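Local coordinates for Alpha/beta hydrolase family protein (Bacillus anthracis, PDB 3OOS), which probably hydrolyses an as yet unidentified substrate, as a member of the alpha/beta hydrolase fold family, at residues D135-C139 / S140-K144; F145-I148 / V149-M152; R199-Y202 / F203-E207. All coordinates share one frame; numbering follows the deposited sequence. Where two conformers were deposited one is given.

Contact 1: D135-C139 / S140-K144; sequences DSIYC and SKNVK
Asn142 lays its side chain over the backbone at Ser136, its CB 3.1 Å from Ser136 O and its amide alongside Ile137, the two side chains pointing the same way. With CG anti to the backbone N (chi1 -166°), the amide turns back over the preceding loop, ND2 facing that loop while OD1 serves the residues that follow. Asn142 OD1 accepts from Lys144 N at 2.9 Å, the donor tilted 25° from the carbonyl plane; this is a capping bond at the turn that leads into helix 145-155. Asn142 ND2 donates to the backbone O of Lys134 and to a water at 3.1 Å, and that water in turn donates to Asp135 O, so the amide spans the loop from before Asp135 to Lys144.

Two consecutive type I turns, Ser136 to Cys139 and Cys139 to Asn142, produce this fold-back. The second is closed by Asn142 N on Cys139 O at 2.9 Å, with the N-H standing above the carbonyl plane. Cys139 also offers its sulfur: SG lies anti to its own backbone N (chi1 177°), which carries it over the next turn to accept from Lys141 N at 3.5 Å, with CB of Lys141 lying against it. An ST turn overlaps the first beta turn, Ser136 OG taking Tyr138 N at 3.1 Å; the same hydroxyl also bonds Gln234 O. On the apolar side, Ile137 CG2 meets Lys144 CB at 4.0 Å. Ile137 CG1 lies over one face of the Tyr138 ring, and the side chain also touches Trp172 and Met175 of helix 162-176.

Since both ends of the Asn142 amide are engaged, its rotation is defined by donor and acceptor alike, and the loop enters the helix with the Lys144 N-H already satisfied by a side chain.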
loop_
_atom_site.group_PDB
_atom_site.type_symbol
_atom_site.label_atom_id
_atom_site.label_comp_id
_atom_site.label_asym_id
_atom_site.label_seq_id
_atom_site.Cartn_x
_atom_site.Cartn_y
_atom_site.Cartn_z
ATOM N N ASP A 135 17.015 7.829 -9.117
ATOM C CA ASP A 135 16.487 8.510 -7.930
ATOM C C ASP A 135 15.845 7.564 -6.915
ATOM O O ASP A 135 15.410 8.000 -5.846
ATOM C CB ASP A 135 15.497 9.612 -8.320
ATOM C CG ASP A 135 16.183 10.840 -8.891
ATOM O OD1 ASP A 135 17.430 10.914 -8.862
ATOM O OD2 ASP A 135 15.464 11.738 -9.369
ATOM N N SER A 136 15.792 6.278 -7.250
ATOM C CA SER A 136 15.286 5.262 -6.330
ATOM C C SER A 136 16.420 4.606 -5.560
ATOM O O SER A 136 17.452 4.268 -6.133
ATOM C CB SER A 136 14.508 4.183 -7.084
ATOM O OG SER A 136 14.119 3.130 -6.213
ATOM N N ILE A 137 16.205 4.407 -4.262
ATOM C CA ILE A 137 17.158 3.695 -3.410
ATOM C C ILE A 137 17.377 2.242 -3.849
ATOM O O ILE A 137 18.363 1.613 -3.467
ATOM C CB ILE A 137 16.730 3.731 -1.917
ATOM C CG1 ILE A 137 15.355 3.071 -1.727
ATOM C CG2 ILE A 137 16.751 5.172 -1.396
ATOM C CD1 ILE A 137 14.900 2.955 -0.278
ATOM N N TYR A 138 16.456 1.719 -4.658
ATOM C CA TYR A 138 16.549 0.341 -5.144
ATOM C C TYR A 138 17.437 0.206 -6.382
ATOM O O TYR A 138 17.724 -0.912 -6.824
ATOM C CB TYR A 138 15.153 -0.232 -5.418
ATOM C CG TYR A 138 14.223 -0.147 -4.231
ATOM C CD1 TYR A 138 14.517 -0.815 -3.039
ATOM C CD2 TYR A 138 13.050 0.603 -4.296
ATOM C CE1 TYR A 138 13.669 -0.739 -1.947
ATOM C CE2 TYR A 138 12.193 0.684 -3.207
ATOM C CZ TYR A 138 12.509 0.011 -2.037
ATOM O OH TYR A 138 11.671 0.083 -0.951
ATOM N N CYS A 139 17.873 1.340 -6.923
ATOM C CA CYS A 139 18.719 1.369 -8.118
ATOM C C CYS A 139 20.197 1.471 -7.756
ATOM O O CYS A 139 20.577 2.293 -6.925
ATOM C CB CYS A 139 18.316 2.548 -8.999
ATOM S SG CYS A 139 19.327 2.773 -10.471
ATOM N N SER A 140 21.028 0.648 -8.395
ATOM C CA SER A 140 22.467 0.608 -8.099
ATOM C C SER A 140 23.209 1.920 -8.404
ATOM O O SER A 140 24.320 2.137 -7.913
ATOM C CB SER A 140 23.133 -0.566 -8.820
ATOM O OG SER A 140 23.069 -0.395 -10.222
ATOM N N LYS A 141 22.589 2.786 -9.204
ATOM C CA LYS A 141 23.141 4.111 -9.505
ATOM C C LYS A 141 22.976 5.075 -8.327
ATOM O O LYS A 141 23.667 6.096 -8.241
ATOM C CB LYS A 141 22.476 4.703 -10.754
ATOM C CG LYS A 141 22.730 3.925 -12.037
ATOM C CD LYS A 141 21.830 4.411 -13.164
ATOM C CE LYS A 141 22.076 3.622 -14.442
ATOM N NZ LYS A 141 21.137 4.015 -15.531
ATOM N N ASN A 142 22.062 4.743 -7.417
ATOM C CA ASN A 142 21.762 5.596 -6.273
ATOM C C ASN A 142 22.789 5.436 -5.161
ATOM O O ASN A 142 23.225 4.325 -4.868
ATOM C CB ASN A 142 20.358 5.300 -5.746
ATOM C CG ASN A 142 19.853 6.364 -4.795
ATOM O OD1 ASN A 142 20.130 6.327 -3.598
ATOM N ND2 ASN A 142 19.092 7.313 -5.322
ATOM N N VAL A 143 23.150 6.561 -4.545
ATOM C CA VAL A 143 24.159 6.595 -3.490
ATOM C C VAL A 143 23.782 5.727 -2.276
ATOM O O VAL A 143 24.658 5.178 -1.602
ATOM C CB VAL A 143 24.493 8.074 -3.085
ATOM C CG1 VAL A 143 23.347 8.724 -2.296
ATOM C CG2 VAL A 143 25.822 8.163 -2.345
ATOM N N LYS A 144 22.478 5.589 -2.022
ATOM C CA LYS A 144 21.970 4.854 -0.859
ATOM C C LYS A 144 21.844 3.345 -1.100
ATOM O O LYS A 144 21.592 2.582 -0.163
ATOM C CB LYS A 144 20.612 5.424 -0.422
ATOM C CG LYS A 144 20.628 6.913 -0.101
ATOM C CD LYS A 144 21.351 7.179 1.203
ATOM C CE LYS A 144 20.378 7.274 2.363
ATOM N NZ LYS A 144 19.720 8.610 2.404
HETATM O O HOH W 1 17.187 9.445 -4.177
#

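Contact 2: F145-I148 / V149-M152; sequences FNRI and VSIM
Phe145 CG stands anti to its backbone N (chi1 176°), swinging the ring along the helix toward Val149. Val149 CG2 comes over one face of the Phe145 ring, 3.9 Å from the centroid and 18° off the ring normal, a CH-pi contact; its closest ring atom is CZ, so the methyl is offset toward the rim. Arg147 starts in the same way but bends at chi2 (51°), which folds the guanidinium back over Ile151. Ile151 CG1 lies over one face of the guanidinium, toward its rim, 3.7 Å from Arg147 NE, and the two side chains run at about a right angle.

These are i to i+4 neighbours in the first turns of helix 145-155, where Val149 N, Ser150 N, Ile151 N and Met152 N bond to the carbonyl oxygens of Phe145, Asn146, Arg147 and Ile148. In the chain this helix falls between strands 116-122 and 224-229 of the main sheet, consistent with the cap (lid) region that alpha/beta hydrolases commonly carry there. Across from it, helix 162-176 supplies Glu171, which forms a salt bridge with Arg147, and Leu168 as a further apolar neighbour.

Ile148, which touches Trp172 and Met175 of that second helix, meets Ile151 CD1 with its own CD1 at 4.1 Å. Its other branch, Ile148 CG2, instead lies 4.0 Å from CE of selenomethionine Met152.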
loop_
_atom_site.group_PDB
_atom_site.type_symbol
_atom_site.label_atom_id
_atom_site.label_comp_id
_atom_site.label_asym_id
_atom_site.label_seq_id
_atom_site.Cartn_x
_atom_site.Cartn_y
_atom_site.Cartn_z
ATOM N N PHE A 145 22.021 2.918 -2.352
ATOM C CA PHE A 145 21.776 1.515 -2.759
ATOM C C PHE A 145 22.412 0.445 -1.867
ATOM O O PHE A 145 21.716 -0.459 -1.386
ATOM C CB PHE A 145 22.172 1.290 -4.226
ATOM C CG PHE A 145 22.032 -0.143 -4.690
ATOM C CD1 PHE A 145 20.797 -0.639 -5.102
ATOM C CD2 PHE A 145 23.140 -0.986 -4.732
ATOM C CE1 PHE A 145 20.667 -1.962 -5.538
ATOM C CE2 PHE A 145 23.021 -2.307 -5.166
ATOM C CZ PHE A 145 21.783 -2.794 -5.571
ATOM N N ASN A 146 23.724 0.536 -1.664
ATOM C CA ASN A 146 24.443 -0.471 -0.886
ATOM C C ASN A 146 23.947 -0.576 0.549
ATOM O O ASN A 146 23.759 -1.681 1.064
ATOM C CB ASN A 146 25.952 -0.216 -0.908
ATOM C CG ASN A 146 26.572 -0.494 -2.266
ATOM O OD1 ASN A 146 26.175 -1.426 -2.972
ATOM N ND2 ASN A 146 27.564 0.312 -2.634
ATOM N N ARG A 147 23.722 0.575 1.182
ATOM C CA ARG A 147 23.243 0.598 2.561
ATOM C C ARG A 147 21.847 -0.009 2.655
ATOM O O ARG A 147 21.561 -0.776 3.577
ATOM C CB ARG A 147 23.260 2.022 3.138
ATOM C CG ARG A 147 22.835 2.121 4.613
ATOM C CD ARG A 147 23.604 1.150 5.501
ATOM N NE ARG A 147 23.113 1.158 6.878
ATOM C CZ ARG A 147 23.385 0.219 7.783
ATOM N NH1 ARG A 147 24.146 -0.825 7.469
ATOM N NH2 ARG A 147 22.888 0.323 9.006
ATOM N N ILE A 148 20.995 0.328 1.688
ATOM C CA ILE A 148 19.612 -0.148 1.668
ATOM C C ILE A 148 19.529 -1.665 1.466
ATOM O O ILE A 148 18.714 -2.334 2.105
ATOM C CB ILE A 148 18.754 0.639 0.633
ATOM C CG1 ILE A 148 18.533 2.082 1.118
ATOM C CG2 ILE A 148 17.419 -0.060 0.351
ATOM C CD1 ILE A 148 17.919 2.199 2.501
ATOM N N VAL A 149 20.384 -2.207 0.603
ATOM C CA VAL A 149 20.468 -3.661 0.428
ATOM C C VAL A 149 20.792 -4.332 1.770
ATOM O O VAL A 149 20.140 -5.313 2.157
ATOM C CB VAL A 149 21.509 -4.058 -0.651
ATOM C CG1 VAL A 149 21.814 -5.557 -0.598
ATOM C CG2 VAL A 149 21.007 -3.674 -2.038
ATOM N N SER A 150 21.782 -3.782 2.474
ATOM C CA SER A 150 22.203 -4.312 3.767
ATOM C C SER A 150 21.088 -4.237 4.809
ATOM O O SER A 150 20.854 -5.197 5.545
ATOM C CB SER A 150 23.450 -3.585 4.269
ATOM O OG SER A 150 23.889 -4.137 5.495
ATOM N N ILE A 151 20.399 -3.097 4.864
ATOM C CA ILE A 151 19.286 -2.911 5.800
ATOM C C ILE A 151 18.151 -3.899 5.509
ATOM O O ILE A 151 17.645 -4.554 6.421
ATOM C CB ILE A 151 18.744 -1.453 5.796
ATOM C CG1 ILE A 151 19.808 -0.485 6.328
ATOM C CG2 ILE A 151 17.483 -1.347 6.648
ATOM C CD1 ILE A 151 19.446 0.999 6.168
HETATM N N MSE A 152 17.768 -4.006 4.238
HETATM C CA MSE A 152 16.663 -4.882 3.844
HETATM C C MSE A 152 16.962 -6.340 4.159
HETATM O O MSE A 152 16.097 -7.063 4.661
HETATM C CB MSE A 152 16.344 -4.736 2.362
HETATM C CG MSE A 152 15.674 -3.432 1.997
HETATM SE SE MSE A 152 15.074 -3.440 0.153
HETATM C CE MSE A 152 16.759 -3.805 -0.755
#

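Contact 3: R199-Y202 / F203-E207; sequences RLNY and FRQVE
From CB, which leaves the backbone beside Phe203 N, the Tyr202 side chain runs out past Val206 to its hydroxyl. CG is anti to the backbone N (chi1 -174°), which puts the ring beside the residues four and five places on. Val206 lies over one face, above CD1, CE1 and CZ; Glu207 OE1 comes in at the edge, 3.6 Å from Tyr202 CE2. Further out, Tyr202 CZ and OH both lie 3.6 Å from Val206 CG1. Val206 CB sits 3.9 Å from the centroid of the Tyr202 ring, a CH-pi contact.

The backbone explains how both residues can reach the same ring. Helix 197-207 widens into a pi-type turn at its end, and Tyr202 O accepts from both Val206 N at 2.9 Å and Glu207 N at 3.0 Å. The bond from Glu207 is the straighter, with an N-H...O angle of 163° against 144°. Two residues earlier, Leu200 CD1 rests on Arg204 CG at 3.9 Å, the two side chains running alongside each other. Like helix 145-155, this helix falls between strands 116-122 and 224-229, consistent with the cap region of alpha/beta hydrolases.

Glu207 OE1 also accepts from Met74 N at the start of helix 74-87, which fixes the carboxylate beside the aromatic edge. There the positively polarised ring hydrogens would probably favour its negative charge, while the electron-rich face is met by the Val206 C-H, so edge and face would each meet a group of suited polarity.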
loop_
_atom_site.group_PDB
_atom_site.type_symbol
_atom_site.label_atom_id
_atom_site.label_comp_id
_atom_site.label_asym_id
_atom_site.label_seq_id
_atom_site.Cartn_x
_atom_site.Cartn_y
_atom_site.Cartn_z
ATOM N N ARG A 199 5.246 -12.953 2.047
ATOM C CA ARG A 199 4.640 -12.147 0.999
ATOM C C ARG A 199 5.659 -11.208 0.343
ATOM O O ARG A 199 5.625 -11.000 -0.873
ATOM C CB ARG A 199 3.442 -11.373 1.553
ATOM C CG ARG A 199 2.298 -12.260 2.067
ATOM C CD ARG A 199 1.021 -11.443 2.280
ATOM N NE ARG A 199 0.625 -10.814 1.023
ATOM C CZ ARG A 199 -0.248 -11.324 0.159
ATOM N NH1 ARG A 199 -0.882 -12.463 0.424
ATOM N NH2 ARG A 199 -0.491 -10.679 -0.973
ATOM N N LEU A 200 6.563 -10.654 1.148
ATOM C CA LEU A 200 7.643 -9.813 0.631
ATOM C C LEU A 200 8.571 -10.620 -0.272
ATOM O O LEU A 200 8.926 -10.170 -1.367
ATOM C CB LEU A 200 8.441 -9.171 1.772
ATOM C CG LEU A 200 9.693 -8.383 1.362
ATOM C CD1 LEU A 200 9.334 -7.150 0.523
ATOM C CD2 LEU A 200 10.504 -7.982 2.589
ATOM N N ASN A 201 8.953 -11.811 0.191
ATOM C CA ASN A 201 9.783 -12.708 -0.609
ATOM C C ASN A 201 9.142 -13.024 -1.948
ATOM O O ASN A 201 9.805 -12.978 -2.978
ATOM C CB ASN A 201 10.079 -14.003 0.148
ATOM C CG ASN A 201 11.077 -13.807 1.264
ATOM O OD1 ASN A 201 11.790 -12.803 1.311
ATOM N ND2 ASN A 201 11.138 -14.773 2.173
ATOM N N TYR A 202 7.847 -13.325 -1.935
ATOM C CA TYR A 202 7.144 -13.618 -3.174
ATOM C C TYR A 202 7.161 -12.420 -4.123
ATOM O O TYR A 202 7.400 -12.579 -5.325
ATOM C CB TYR A 202 5.709 -14.090 -2.924
ATOM C CG TYR A 202 5.042 -14.530 -4.201
ATOM C CD1 TYR A 202 5.159 -15.844 -4.656
ATOM C CD2 TYR A 202 4.329 -13.624 -4.981
ATOM C CE1 TYR A 202 4.559 -16.247 -5.846
ATOM C CE2 TYR A 202 3.739 -14.012 -6.171
ATOM C CZ TYR A 202 3.849 -15.321 -6.593
ATOM O OH TYR A 202 3.254 -15.697 -7.773
ATOM N N PHE A 203 6.916 -11.226 -3.589
ATOM C CA PHE A 203 6.958 -10.032 -4.421
ATOM C C PHE A 203 8.333 -9.845 -5.059
ATOM O O PHE A 203 8.435 -9.643 -6.267
ATOM C CB PHE A 203 6.566 -8.768 -3.652
ATOM C CG PHE A 203 6.764 -7.509 -4.449
ATOM C CD1 PHE A 203 5.931 -7.223 -5.528
ATOM C CD2 PHE A 203 7.805 -6.633 -4.153
ATOM C CE1 PHE A 203 6.115 -6.070 -6.287
ATOM C CE2 PHE A 203 7.999 -5.480 -4.906
ATOM C CZ PHE A 203 7.149 -5.198 -5.976
ATOM N N ARG A 204 9.380 -9.925 -4.244
ATOM C CA ARG A 204 10.733 -9.632 -4.718
ATOM C C ARG A 204 11.294 -10.703 -5.650
ATOM O O ARG A 204 11.967 -10.380 -6.631
ATOM C CB ARG A 204 11.685 -9.395 -3.543
ATOM C CG ARG A 204 11.345 -8.160 -2.706
ATOM C CD ARG A 204 12.545 -7.685 -1.905
ATOM N NE ARG A 204 13.586 -7.135 -2.776
ATOM C CZ ARG A 204 14.871 -7.030 -2.451
ATOM N NH1 ARG A 204 15.302 -7.439 -1.264
ATOM N NH2 ARG A 204 15.730 -6.519 -3.323
ATOM N N GLN A 205 10.991 -11.966 -5.354
ATOM C CA GLN A 205 11.582 -13.095 -6.075
ATOM C C GLN A 205 10.763 -13.549 -7.282
ATOM O O GLN A 205 11.317 -14.086 -8.247
ATOM C CB GLN A 205 11.817 -14.271 -5.121
ATOM C CG GLN A 205 12.835 -13.981 -4.024
ATOM C CD GLN A 205 12.668 -14.875 -2.809
ATOM O OE1 GLN A 205 11.920 -15.852 -2.837
ATOM N NE2 GLN A 205 13.361 -14.536 -1.729
ATOM N N VAL A 206 9.448 -13.339 -7.232
ATOM C CA VAL A 206 8.562 -13.830 -8.294
ATOM C C VAL A 206 7.795 -12.720 -9.023
ATOM O O VAL A 206 7.836 -12.640 -10.254
ATOM C CB VAL A 206 7.573 -14.908 -7.758
ATOM C CG1 VAL A 206 6.664 -15.428 -8.871
ATOM C CG2 VAL A 206 8.337 -16.061 -7.113
ATOM N N GLU A 207 7.106 -11.875 -8.263
ATOM C CA GLU A 207 6.177 -10.896 -8.829
ATOM C C GLU A 207 6.887 -9.744 -9.543
ATOM O O GLU A 207 6.518 -9.378 -10.667
ATOM C CB GLU A 207 5.268 -10.347 -7.727
ATOM C CG GLU A 207 4.090 -9.534 -8.242
ATOM C CD GLU A 207 2.888 -10.390 -8.593
ATOM O OE1 GLU A 207 2.381 -11.110 -7.709
ATOM O OE2 GLU A 207 2.435 -10.330 -9.751
#

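Contacts 1 and 2 are consecutive along the chain, their centres 10 Å apart, and they meet directly: the Phe145 ring lies against the loop, with CE1 3.4 Å from Tyr138 O and CG 3.5 Å from Ser140 CA. Contact 3 stands further off, its centre about 17 Å from that of contact 2, yet Met152 CE comes within 3.9 Å of Arg204 NH2. The side chains of Tyr138, Met152 and Arg204 each have a nearest approach of about 3 to 4 Å to bound tetraethylene glycol, probably from the crystallisation liquor, though it may mark a pocket. Tyr138 is also near, without touching, the Gly97-Ser99-Gly101 pattern, consistent with the nucleophile elbow of alpha/beta hydrolases.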